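Local coordinates for protein ribulose bisphosphate carboxylase (Pyrococcus horikoshii, PDB 2CWX) that probably catalyses the magnesium-dependent carboxylation of ribulose 1,5-bisphosphate to two molecules of 3-phosphoglycerate, as part of an archaeal route of AMP breakdown, at residues I27-F32 against L120-P125; I275-A280 against I305-I310; H132-Q137 against Y263-T268. All coordinates share one frame; numbering follows the deposited sequence.

Contact 1: I27-F32 against L120-P125; sequences IVEYYF and LLDFHP
Backbone bonds join Ile-27 to His-124 and Glu-29 to Asp-122 and Leu-121. The strands run antiparallel, their axes 166° apart. Ile-27 and His-124 form a hydrogen-bonded pair that exchanges two bonds: Ile-27 N gives to His-124 O at 3.1 Å, and His-124 N gives back to Ile-27 O. Glu-29 N donates to Asp-122 O at 2.9 Å. Its own carbonyl, Glu-29 O, takes Leu-121 N, also at 2.9 Å, rather than the amide of Asp-122. Leu-121 and Asp-122 therefore both face Glu-29, which is a classic beta bulge. It moves the register by one residue, and Tyr-30 pairs with Leu-120. The two strands are neighbours in the mixed sheet of the RuBisCO N-terminal domain, and strand 81-89 lies beyond 27-32.

Apolar packing fills the face of Val-28, Tyr-30, Leu-120 and Phe-123. Val-28 sets CG1 anti to its own amide nitrogen (chi1 -180°), which brings it to 3.8 Å from Leu-120 CD1, the two side chains crossing at about a right angle. The same methyl lies over one face of the Tyr-30 ring, toward its rim. The other branch, Val-28 CG2, meets Phe-123 CB at 4.0 Å. The Tyr-30 hydroxyl bonds to Val-105 O. At the bulge, Leu-121 CD2 reaches along to Tyr-31 CB at 3.8 Å.

The other face carries Ile-27, Glu-29, Asp-122 and His-124. The carboxylates of Glu-29 and Asp-122 approach to 4.2 Å, OE1 to OD2. Lys-300 of helix 295-305 makes a salt bridge to Asp-122 OD1, which probably eases the crowding of like charge.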
loop_
_atom_site.group_PDB
_atom_site.type_symbol
_atom_site.label_atom_id
_atom_site.label_comp_id
_atom_site.label_asym_id
_atom_site.label_seq_id
_atom_site.Cartn_x
_atom_site.Cartn_y
_atom_site.Cartn_z
ATOM N N ILE A 27 -37.413 21.301 -10.893
ATOM C CA ILE A 27 -38.390 21.463 -11.948
ATOM C C ILE A 27 -37.785 21.018 -13.287
ATOM O O ILE A 27 -36.652 21.309 -13.578
ATOM C CB ILE A 27 -38.887 22.927 -11.932
ATOM C CG1 ILE A 27 -39.793 23.109 -10.695
ATOM C CG2 ILE A 27 -39.630 23.271 -13.213
ATOM C CD1 ILE A 27 -39.883 24.485 -10.187
ATOM N N VAL A 28 -38.529 20.262 -14.074
ATOM C CA VAL A 28 -38.099 19.901 -15.415
ATOM C C VAL A 28 -39.167 20.373 -16.375
ATOM O O VAL A 28 -40.367 20.277 -16.086
ATOM C CB VAL A 28 -37.881 18.393 -15.580
ATOM C CG1 VAL A 28 -37.413 18.062 -17.027
ATOM C CG2 VAL A 28 -36.847 17.891 -14.582
ATOM N N GLU A 29 -38.722 20.919 -17.498
ATOM C CA GLU A 29 -39.605 21.398 -18.544
ATOM C C GLU A 29 -39.504 20.474 -19.735
ATOM O O GLU A 29 -38.415 20.248 -20.233
ATOM C CB GLU A 29 -39.209 22.816 -18.989
ATOM C CG GLU A 29 -39.009 23.838 -17.871
ATOM C CD GLU A 29 -38.901 25.283 -18.397
ATOM O OE1 GLU A 29 -38.121 26.086 -17.814
ATOM O OE2 GLU A 29 -39.593 25.611 -19.411
ATOM N N TYR A 30 -40.639 19.966 -20.201
ATOM C CA TYR A 30 -40.696 19.106 -21.373
ATOM C C TYR A 30 -41.599 19.704 -22.466
ATOM O O TYR A 30 -42.658 20.270 -22.167
ATOM C CB TYR A 30 -41.286 17.740 -21.002
ATOM C CG TYR A 30 -40.534 16.937 -19.955
ATOM C CD1 TYR A 30 -39.478 16.095 -20.316
ATOM C CD2 TYR A 30 -40.892 16.990 -18.628
ATOM C CE1 TYR A 30 -38.783 15.356 -19.370
ATOM C CE2 TYR A 30 -40.217 16.237 -17.672
ATOM C CZ TYR A 30 -39.175 15.415 -18.053
ATOM O OH TYR A 30 -38.507 14.681 -17.108
ATOM N N TYR A 31 -41.187 19.526 -23.714
ATOM C CA TYR A 31 -42.083 19.544 -24.867
ATOM C C TYR A 31 -42.496 18.116 -25.204
ATOM O O TYR A 31 -41.686 17.195 -25.158
ATOM C CB TYR A 31 -41.387 20.146 -26.071
ATOM C CG TYR A 31 -42.161 20.007 -27.380
ATOM C CD1 TYR A 31 -41.962 18.913 -28.231
ATOM C CD2 TYR A 31 -43.088 20.973 -27.766
ATOM C CE1 TYR A 31 -42.686 18.795 -29.437
ATOM C CE2 TYR A 31 -43.777 20.871 -28.967
ATOM C CZ TYR A 31 -43.583 19.782 -29.787
ATOM O OH TYR A 31 -44.294 19.692 -30.983
ATOM N N PHE A 32 -43.765 17.924 -25.544
ATOM C CA PHE A 32 -44.233 16.631 -25.990
ATOM C C PHE A 32 -45.447 16.741 -26.931
ATOM O O PHE A 32 -46.133 17.768 -26.989
ATOM C CB PHE A 32 -44.590 15.749 -24.784
ATOM C CG PHE A 32 -45.826 16.167 -24.086
ATOM C CD1 PHE A 32 -45.779 17.108 -23.065
ATOM C CD2 PHE A 32 -47.047 15.623 -24.434
ATOM C CE1 PHE A 32 -46.935 17.512 -22.415
ATOM C CE2 PHE A 32 -48.213 16.020 -23.781
ATOM C CZ PHE A 32 -48.150 16.966 -22.765
ATOM N N LEU A 120 -36.673 17.000 -23.456
ATOM C CA LEU A 120 -36.296 17.652 -22.206
ATOM C C LEU A 120 -35.673 18.999 -22.556
ATOM O O LEU A 120 -34.634 19.081 -23.144
ATOM C CB LEU A 120 -35.363 16.738 -21.399
ATOM C CG LEU A 120 -34.581 17.144 -20.142
ATOM C CD1 LEU A 120 -34.758 18.531 -19.661
ATOM C CD2 LEU A 120 -34.797 16.134 -19.020
ATOM N N LEU A 121 -36.349 20.062 -22.190
ATOM C CA LEU A 121 -35.987 21.403 -22.611
ATOM C C LEU A 121 -35.023 22.072 -21.650
ATOM O O LEU A 121 -34.144 22.783 -22.042
ATOM C CB LEU A 121 -37.254 22.250 -22.715
ATOM C CG LEU A 121 -37.994 22.424 -24.040
ATOM C CD1 LEU A 121 -37.677 21.391 -25.135
ATOM C CD2 LEU A 121 -39.512 22.539 -23.797
ATOM N N ASP A 122 -35.219 21.856 -20.366
ATOM C CA ASP A 122 -34.446 22.555 -19.349
ATOM C C ASP A 122 -34.793 21.962 -17.999
ATOM O O ASP A 122 -35.833 21.293 -17.857
ATOM C CB ASP A 122 -34.807 24.056 -19.356
ATOM C CG ASP A 122 -33.762 24.936 -18.658
ATOM O OD1 ASP A 122 -32.679 24.446 -18.193
ATOM O OD2 ASP A 122 -33.971 26.160 -18.544
ATOM N N PHE A 123 -33.935 22.189 -17.014
ATOM C CA PHE A 123 -34.252 21.781 -15.641
ATOM C C PHE A 123 -33.661 22.822 -14.702
ATOM O O PHE A 123 -32.718 23.557 -15.057
ATOM C CB PHE A 123 -33.782 20.338 -15.323
ATOM C CG PHE A 123 -32.282 20.178 -15.262
ATOM C CD1 PHE A 123 -31.620 20.184 -14.057
ATOM C CD2 PHE A 123 -31.536 20.050 -16.425
ATOM C CE1 PHE A 123 -30.243 20.063 -14.003
ATOM C CE2 PHE A 123 -30.179 19.959 -16.390
ATOM C CZ PHE A 123 -29.518 19.956 -15.191
ATOM N N HIS A 124 -34.235 22.878 -13.512
ATOM C CA HIS A 124 -33.901 23.871 -12.513
ATOM C C HIS A 124 -33.728 23.149 -11.192
ATOM O O HIS A 124 -34.710 22.816 -10.534
ATOM C CB HIS A 124 -35.045 24.891 -12.422
ATOM C CG HIS A 124 -35.308 25.566 -13.725
ATOM N ND1 HIS A 124 -36.346 25.200 -14.558
ATOM C CD2 HIS A 124 -34.607 26.516 -14.389
ATOM C CE1 HIS A 124 -36.288 25.918 -15.664
ATOM N NE2 HIS A 124 -35.251 26.730 -15.584
ATOM N N PRO A 125 -32.490 22.884 -10.805
ATOM C CA PRO A 125 -32.220 22.255 -9.506
ATOM C C PRO A 125 -32.367 23.287 -8.382
ATOM O O PRO A 125 -31.901 24.401 -8.559
ATOM C CB PRO A 125 -30.755 21.777 -9.627
ATOM C CG PRO A 125 -30.176 22.564 -10.721
ATOM C CD PRO A 125 -31.269 23.155 -11.568
#

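Contact 2: I275-A280 against I305-I310; sequences IHAHRA and IGVDQI
Ile-275 O accepts from two successive amides, Asp-308 N at 2.9 Å and Gln-309 N at 3.3 Å. Ile-275 N gives to Asp-308 OD2 at 2.8 Å, on the anti side of the carboxylate. Two residues on, Ala-277 N donates to Gln-309 O at 2.9 Å. The bonds tie strand 274-278 to 309-311, its parallel neighbour in the catalytic TIM barrel, and to the turn just before it.

Between side chains, His-276 ND1 donates to Gln-309 OE1 at 3.1 Å, almost straight (171°). The oxygen lies in the ring plane and is met on a lone pair, ring and amide planes 74° apart. CG of His-276 is anti to its backbone N (chi1 169°), which puts the ring beside that amide.

Apolar contacts gather round Ala-277. Its CB touches Val-307 CG1 at 3.7 Å and Ile-310 CG1 at 4.0 Å. Just before Val-307, Gly-306 ends helix 295-305 in a Schellman motif.

Asp-308 OD1 takes the amides of Phe-138 and Gly-139, so both carboxylate oxygens are bonded. The ND1 bond probably holds the His-276 ring beside His-311, predicted to bind substrate, and Lys-186, the predicted carbamate ligand of magnesium. The strand leads into the predicted proton acceptor His-278 and predicted substrate ligand Arg-279.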
loop_
_atom_site.group_PDB
_atom_site.type_symbol
_atom_site.label_atom_id
_atom_site.label_comp_id
_atom_site.label_asym_id
_atom_site.label_seq_id
_atom_site.Cartn_x
_atom_site.Cartn_y
_atom_site.Cartn_z
ATOM N N ILE A 275 -11.017 21.284 -17.411
ATOM C CA ILE A 275 -11.651 20.362 -18.360
ATOM C C ILE A 275 -12.229 21.125 -19.522
ATOM O O ILE A 275 -13.028 22.046 -19.333
ATOM C CB ILE A 275 -12.790 19.533 -17.729
ATOM C CG1 ILE A 275 -12.273 18.674 -16.611
ATOM C CG2 ILE A 275 -13.489 18.658 -18.806
ATOM C CD1 ILE A 275 -13.340 18.036 -15.791
ATOM N N HIS A 276 -11.828 20.726 -20.712
ATOM C CA HIS A 276 -12.432 21.192 -21.929
ATOM C C HIS A 276 -13.325 20.066 -22.407
ATOM O O HIS A 276 -12.857 18.935 -22.624
ATOM C CB HIS A 276 -11.362 21.498 -22.979
ATOM C CG HIS A 276 -11.929 21.739 -24.337
ATOM N ND1 HIS A 276 -12.084 22.997 -24.861
ATOM C CD2 HIS A 276 -12.463 20.885 -25.243
ATOM C CE1 HIS A 276 -12.643 22.904 -26.055
ATOM N NE2 HIS A 276 -12.909 21.633 -26.295
ATOM N N ALA A 277 -14.609 20.350 -22.513
ATOM C CA ALA A 277 -15.576 19.356 -22.916
ATOM C C ALA A 277 -15.864 19.505 -24.415
ATOM O O ALA A 277 -16.299 20.566 -24.876
ATOM C CB ALA A 277 -16.832 19.505 -22.130
ATOM N N HIS A 278 -15.563 18.455 -25.156
ATOM C CA HIS A 278 -15.996 18.305 -26.526
ATOM C C HIS A 278 -17.351 17.600 -26.517
ATOM O O HIS A 278 -17.580 16.674 -25.746
ATOM C CB HIS A 278 -15.039 17.408 -27.284
ATOM C CG HIS A 278 -15.069 17.620 -28.762
ATOM N ND1 HIS A 278 -16.131 17.233 -29.547
ATOM C CD2 HIS A 278 -14.136 18.137 -29.610
ATOM C CE1 HIS A 278 -15.876 17.541 -30.812
ATOM N NE2 HIS A 278 -14.669 18.089 -30.876
ATOM N N ARG A 279 -18.235 18.028 -27.384
ATOM C CA ARG A 279 -19.591 17.547 -27.305
ATOM C C ARG A 279 -19.940 16.580 -28.446
ATOM O O ARG A 279 -21.115 16.363 -28.710
ATOM C CB ARG A 279 -20.545 18.739 -27.285
ATOM C CG ARG A 279 -20.562 19.537 -28.584
ATOM C CD ARG A 279 -21.677 20.627 -28.600
ATOM N NE ARG A 279 -21.692 21.328 -29.880
ATOM C CZ ARG A 279 -22.630 22.182 -30.264
ATOM N NH1 ARG A 279 -23.636 22.470 -29.456
ATOM N NH2 ARG A 279 -22.564 22.744 -31.468
ATOM N N ALA A 280 -18.941 15.951 -29.061
ATOM C CA ALA A 280 -19.185 14.983 -30.151
ATOM C C ALA A 280 -20.261 13.932 -29.797
ATOM O O ALA A 280 -20.256 13.382 -28.682
ATOM C CB ALA A 280 -17.822 14.280 -30.581
ATOM N N ILE A 305 -21.550 19.809 -12.993
ATOM C CA ILE A 305 -20.461 18.885 -12.660
ATOM C C ILE A 305 -19.174 19.650 -12.650
ATOM O O ILE A 305 -18.373 19.578 -11.700
ATOM C CB ILE A 305 -20.404 17.699 -13.634
ATOM C CG1 ILE A 305 -21.641 16.852 -13.501
ATOM C CG2 ILE A 305 -19.182 16.788 -13.346
ATOM C CD1 ILE A 305 -21.822 15.819 -14.622
ATOM N N GLY A 306 -18.971 20.409 -13.713
ATOM C CA GLY A 306 -17.950 21.434 -13.730
ATOM C C GLY A 306 -16.924 21.265 -14.840
ATOM O O GLY A 306 -15.753 21.209 -14.545
ATOM N N VAL A 307 -17.369 21.191 -16.089
ATOM C CA VAL A 307 -16.468 21.499 -17.220
ATOM C C VAL A 307 -16.147 23.011 -17.218
ATOM O O VAL A 307 -16.933 23.791 -16.793
ATOM C CB VAL A 307 -17.031 21.050 -18.564
ATOM C CG1 VAL A 307 -17.437 19.541 -18.505
ATOM C CG2 VAL A 307 -18.210 21.858 -18.974
ATOM N N ASP A 308 -14.959 23.377 -17.663
ATOM C CA ASP A 308 -14.483 24.751 -17.657
ATOM C C ASP A 308 -14.715 25.469 -18.977
ATOM O O ASP A 308 -14.834 26.690 -18.982
ATOM C CB ASP A 308 -13.009 24.805 -17.271
ATOM C CG ASP A 308 -12.759 24.237 -15.906
ATOM O OD1 ASP A 308 -12.937 24.993 -14.912
ATOM O OD2 ASP A 308 -12.369 23.053 -15.703
ATOM N N GLN A 309 -14.760 24.724 -20.082
ATOM C CA GLN A 309 -15.068 25.262 -21.410
ATOM C C GLN A 309 -15.891 24.191 -22.101
ATOM O O GLN A 309 -15.649 23.003 -21.880
ATOM C CB GLN A 309 -13.811 25.516 -22.281
ATOM C CG GLN A 309 -12.608 25.707 -21.539
ATOM C CD GLN A 309 -11.386 26.091 -22.317
ATOM O OE1 GLN A 309 -11.029 25.466 -23.336
ATOM N NE2 GLN A 309 -10.640 27.012 -21.757
ATOM N N ILE A 310 -16.823 24.580 -22.932
ATOM C CA ILE A 310 -17.591 23.641 -23.721
ATOM C C ILE A 310 -17.935 24.208 -25.090
ATOM O O ILE A 310 -18.235 25.382 -25.196
ATOM C CB ILE A 310 -18.882 23.217 -22.966
ATOM C CG1 ILE A 310 -19.557 22.048 -23.660
ATOM C CG2 ILE A 310 -19.855 24.356 -22.822
ATOM C CD1 ILE A 310 -20.647 21.373 -22.781
#

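Contact 3: H132-Q137 against Y263-T268; sequences HFKGPQ and YMREVT
Gly-135 O is gripped side-on by two nitrogens of Arg-265. Arg-265 NH2 bonds to Gly-135 O at 2.9 Å and Arg-265 NE at 3.0 Å. The oxygen lies at the edge of the guanidinium, close to its plane. The NH2 donor stands nearly along the C=O axis, while the NE donor is tilted 31° from the carbonyl plane. The Arg-265 chain bends at chi2 (67°) and reaches the loop.

The faces of the guanidinium are also covered. Lys-134 CE sits over its centre, 3.7 Å from Arg-265 CZ. Gln-137 N and CB lie over the opposite face, CB at 3.6 Å from Arg-265 NH2. The lysine chain bends at chi3 and chi4, and its ammonium stays apart from the guanidinium nitrogens. An alanine in place of Arg-265 is likely to leave Gly-135 O without both these donors and to open a gap between Lys-134 and Gln-137.

A second polar link lies further along the helix. The Gln-137 chain is fully extended, with CG anti to the backbone N (chi1 -179°). This carries NE2 to Thr-268 O at 2.9 Å, where it stands above the carbonyl plane. NE2 also gives to a water at 2.8 Å, and that water is hydrogen-bonded to Thr-268 OG1.

Glu-269, one turn on, makes a salt bridge to Arg-265 NH1. The contact pins the loop between helices 127-130 and 139-147 to helix 258-271 of the catalytic barrel. Helix 295-305 borders it too, as Met-304 bonds to the Gly-135 backbone and Ile-305 packs on Arg-265.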
loop_
_atom_site.group_PDB
_atom_site.type_symbol
_atom_site.label_atom_id
_atom_site.label_comp_id
_atom_site.label_asym_id
_atom_site.label_seq_id
_atom_site.Cartn_x
_atom_site.Cartn_y
_atom_site.Cartn_z
ATOM N N HIS A 132 -24.607 20.195 -3.806
ATOM C CA HIS A 132 -23.788 18.989 -3.786
ATOM C C HIS A 132 -22.996 18.826 -5.085
ATOM O O HIS A 132 -22.512 17.768 -5.316
ATOM C CB HIS A 132 -24.653 17.761 -3.513
ATOM C CG HIS A 132 -25.393 17.884 -2.230
ATOM N ND1 HIS A 132 -26.733 18.227 -2.159
ATOM C CD2 HIS A 132 -24.940 17.854 -0.963
ATOM C CE1 HIS A 132 -27.076 18.341 -0.883
ATOM N NE2 HIS A 132 -26.013 18.123 -0.144
ATOM N N PHE A 133 -22.911 19.878 -5.907
ATOM C CA PHE A 133 -22.073 19.913 -7.102
ATOM C C PHE A 133 -21.098 21.048 -6.932
ATOM O O PHE A 133 -21.441 22.074 -6.349
ATOM C CB PHE A 133 -22.957 20.104 -8.340
ATOM C CG PHE A 133 -23.720 18.887 -8.668
ATOM C CD1 PHE A 133 -24.950 18.645 -8.073
ATOM C CD2 PHE A 133 -23.132 17.887 -9.404
ATOM C CE1 PHE A 133 -25.614 17.434 -8.269
ATOM C CE2 PHE A 133 -23.808 16.695 -9.642
ATOM C CZ PHE A 133 -25.068 16.485 -9.073
ATOM N N LYS A 134 -19.889 20.906 -7.466
ATOM C CA LYS A 134 -18.891 21.949 -7.278
ATOM C C LYS A 134 -18.872 22.976 -8.389
ATOM O O LYS A 134 -18.409 24.093 -8.191
ATOM C CB LYS A 134 -17.477 21.343 -7.183
ATOM C CG LYS A 134 -17.319 20.359 -6.057
ATOM C CD LYS A 134 -15.921 19.711 -6.033
ATOM C CE LYS A 134 -15.754 18.592 -7.164
ATOM N NZ LYS A 134 -16.664 17.324 -7.239
ATOM N N GLY A 135 -19.293 22.573 -9.587
ATOM C CA GLY A 135 -19.117 23.395 -10.763
ATOM C C GLY A 135 -17.684 23.469 -11.209
ATOM O O GLY A 135 -16.850 22.702 -10.736
ATOM N N PRO A 136 -17.372 24.334 -12.176
ATOM C CA PRO A 136 -15.986 24.407 -12.680
ATOM C C PRO A 136 -14.970 24.702 -11.595
ATOM O O PRO A 136 -15.195 25.526 -10.718
ATOM C CB PRO A 136 -16.030 25.526 -13.718
ATOM C CG PRO A 136 -17.474 25.653 -14.075
ATOM C CD PRO A 136 -18.274 25.227 -12.896
ATOM N N GLN A 137 -13.841 24.006 -11.635
ATOM C CA GLN A 137 -12.732 24.288 -10.697
ATOM C C GLN A 137 -12.121 25.658 -11.007
ATOM O O GLN A 137 -11.752 26.426 -10.091
ATOM C CB GLN A 137 -11.657 23.190 -10.816
ATOM C CG GLN A 137 -10.502 23.387 -9.863
ATOM C CD GLN A 137 -9.405 22.331 -9.957
ATOM O OE1 GLN A 137 -8.367 22.490 -9.282
ATOM N NE2 GLN A 137 -9.601 21.264 -10.809
ATOM N N TYR A 263 -16.753 11.239 -12.037
ATOM C CA TYR A 263 -15.567 10.752 -11.399
ATOM C C TYR A 263 -14.351 11.554 -11.873
ATOM O O TYR A 263 -13.511 11.908 -11.064
ATOM C CB TYR A 263 -15.363 9.271 -11.723
ATOM C CG TYR A 263 -14.061 8.776 -11.200
ATOM C CD1 TYR A 263 -13.833 8.735 -9.828
ATOM C CD2 TYR A 263 -13.056 8.361 -12.051
ATOM C CE1 TYR A 263 -12.628 8.286 -9.316
ATOM C CE2 TYR A 263 -11.836 7.908 -11.544
ATOM C CZ TYR A 263 -11.644 7.860 -10.192
ATOM O OH TYR A 263 -10.432 7.468 -9.690
ATOM N N MET A 264 -14.226 11.822 -13.181
ATOM C CA MET A 264 -13.082 12.570 -13.668
ATOM C C MET A 264 -12.998 13.999 -13.085
ATOM O O MET A 264 -11.905 14.546 -12.935
ATOM C CB MET A 264 -13.028 12.659 -15.185
ATOM C CG MET A 264 -12.724 11.363 -15.888
ATOM S SD MET A 264 -11.167 10.639 -15.344
ATOM C CE MET A 264 -10.085 11.905 -15.709
ATOM N N ARG A 265 -14.124 14.559 -12.690
ATOM C CA ARG A 265 -14.120 15.894 -12.098
ATOM C C ARG A 265 -13.443 15.811 -10.722
ATOM O O ARG A 265 -12.854 16.777 -10.259
ATOM C CB ARG A 265 -15.565 16.395 -11.950
ATOM C CG ARG A 265 -15.743 17.668 -11.144
ATOM C CD ARG A 265 -15.161 18.885 -11.804
ATOM N NE ARG A 265 -15.279 20.104 -10.974
ATOM C CZ ARG A 265 -14.383 20.481 -10.055
ATOM N NH1 ARG A 265 -13.321 19.743 -9.796
ATOM N NH2 ARG A 265 -14.561 21.592 -9.358
ATOM N N GLU A 266 -13.541 14.661 -10.047
ATOM C CA GLU A 266 -12.827 14.483 -8.756
ATOM C C GLU A 266 -11.310 14.355 -9.006
ATOM O O GLU A 266 -10.475 14.928 -8.289
ATOM C CB GLU A 266 -13.382 13.262 -7.963
ATOM C CG GLU A 266 -14.925 13.232 -7.797
ATOM C CD GLU A 266 -15.495 11.820 -7.453
ATOM O OE1 GLU A 266 -16.535 11.319 -8.101
ATOM O OE2 GLU A 266 -14.910 11.196 -6.497
ATOM N N VAL A 267 -10.969 13.585 -10.019
ATOM C CA VAL A 267 -9.600 13.406 -10.445
ATOM C C VAL A 267 -8.982 14.769 -10.792
ATOM O O VAL A 267 -7.860 15.097 -10.366
ATOM C CB VAL A 267 -9.518 12.439 -11.668
ATOM C CG1 VAL A 267 -8.115 12.416 -12.264
ATOM C CG2 VAL A 267 -9.903 11.051 -11.247
ATOM N N THR A 268 -9.686 15.555 -11.600
ATOM C CA THR A 268 -9.111 16.829 -12.038
ATOM C C THR A 268 -9.071 17.821 -10.880
ATOM O O THR A 268 -8.216 18.681 -10.861
ATOM C CB THR A 268 -9.855 17.434 -13.228
ATOM O OG1 THR A 268 -11.258 17.567 -12.934
ATOM C CG2 THR A 268 -9.756 16.535 -14.425
HETATM O O HOH W 1 -11.343 20.299 -12.763
#

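From the N terminus, contact 1 comes first. It closes a loop of 87 residues and pairs two strands of the N-terminal domain. The chain then passes through helix 127-130 into the loop 132-137. Contact 3 ties that loop to helix 258-271, with 125 residues between, among them the first strands of the barrel. Contact 2 opens next, on the strand that follows this helix, and closes a short loop that includes helix 295-305. The three loops follow in series; none nests or crosses. Contacts 2 and 3 touch, with Pro-136 against Val-307 and Asp-308. Contact 1 stands apart, its centre about 21 Å from that of contact 2, but helix 295-305 borders all three.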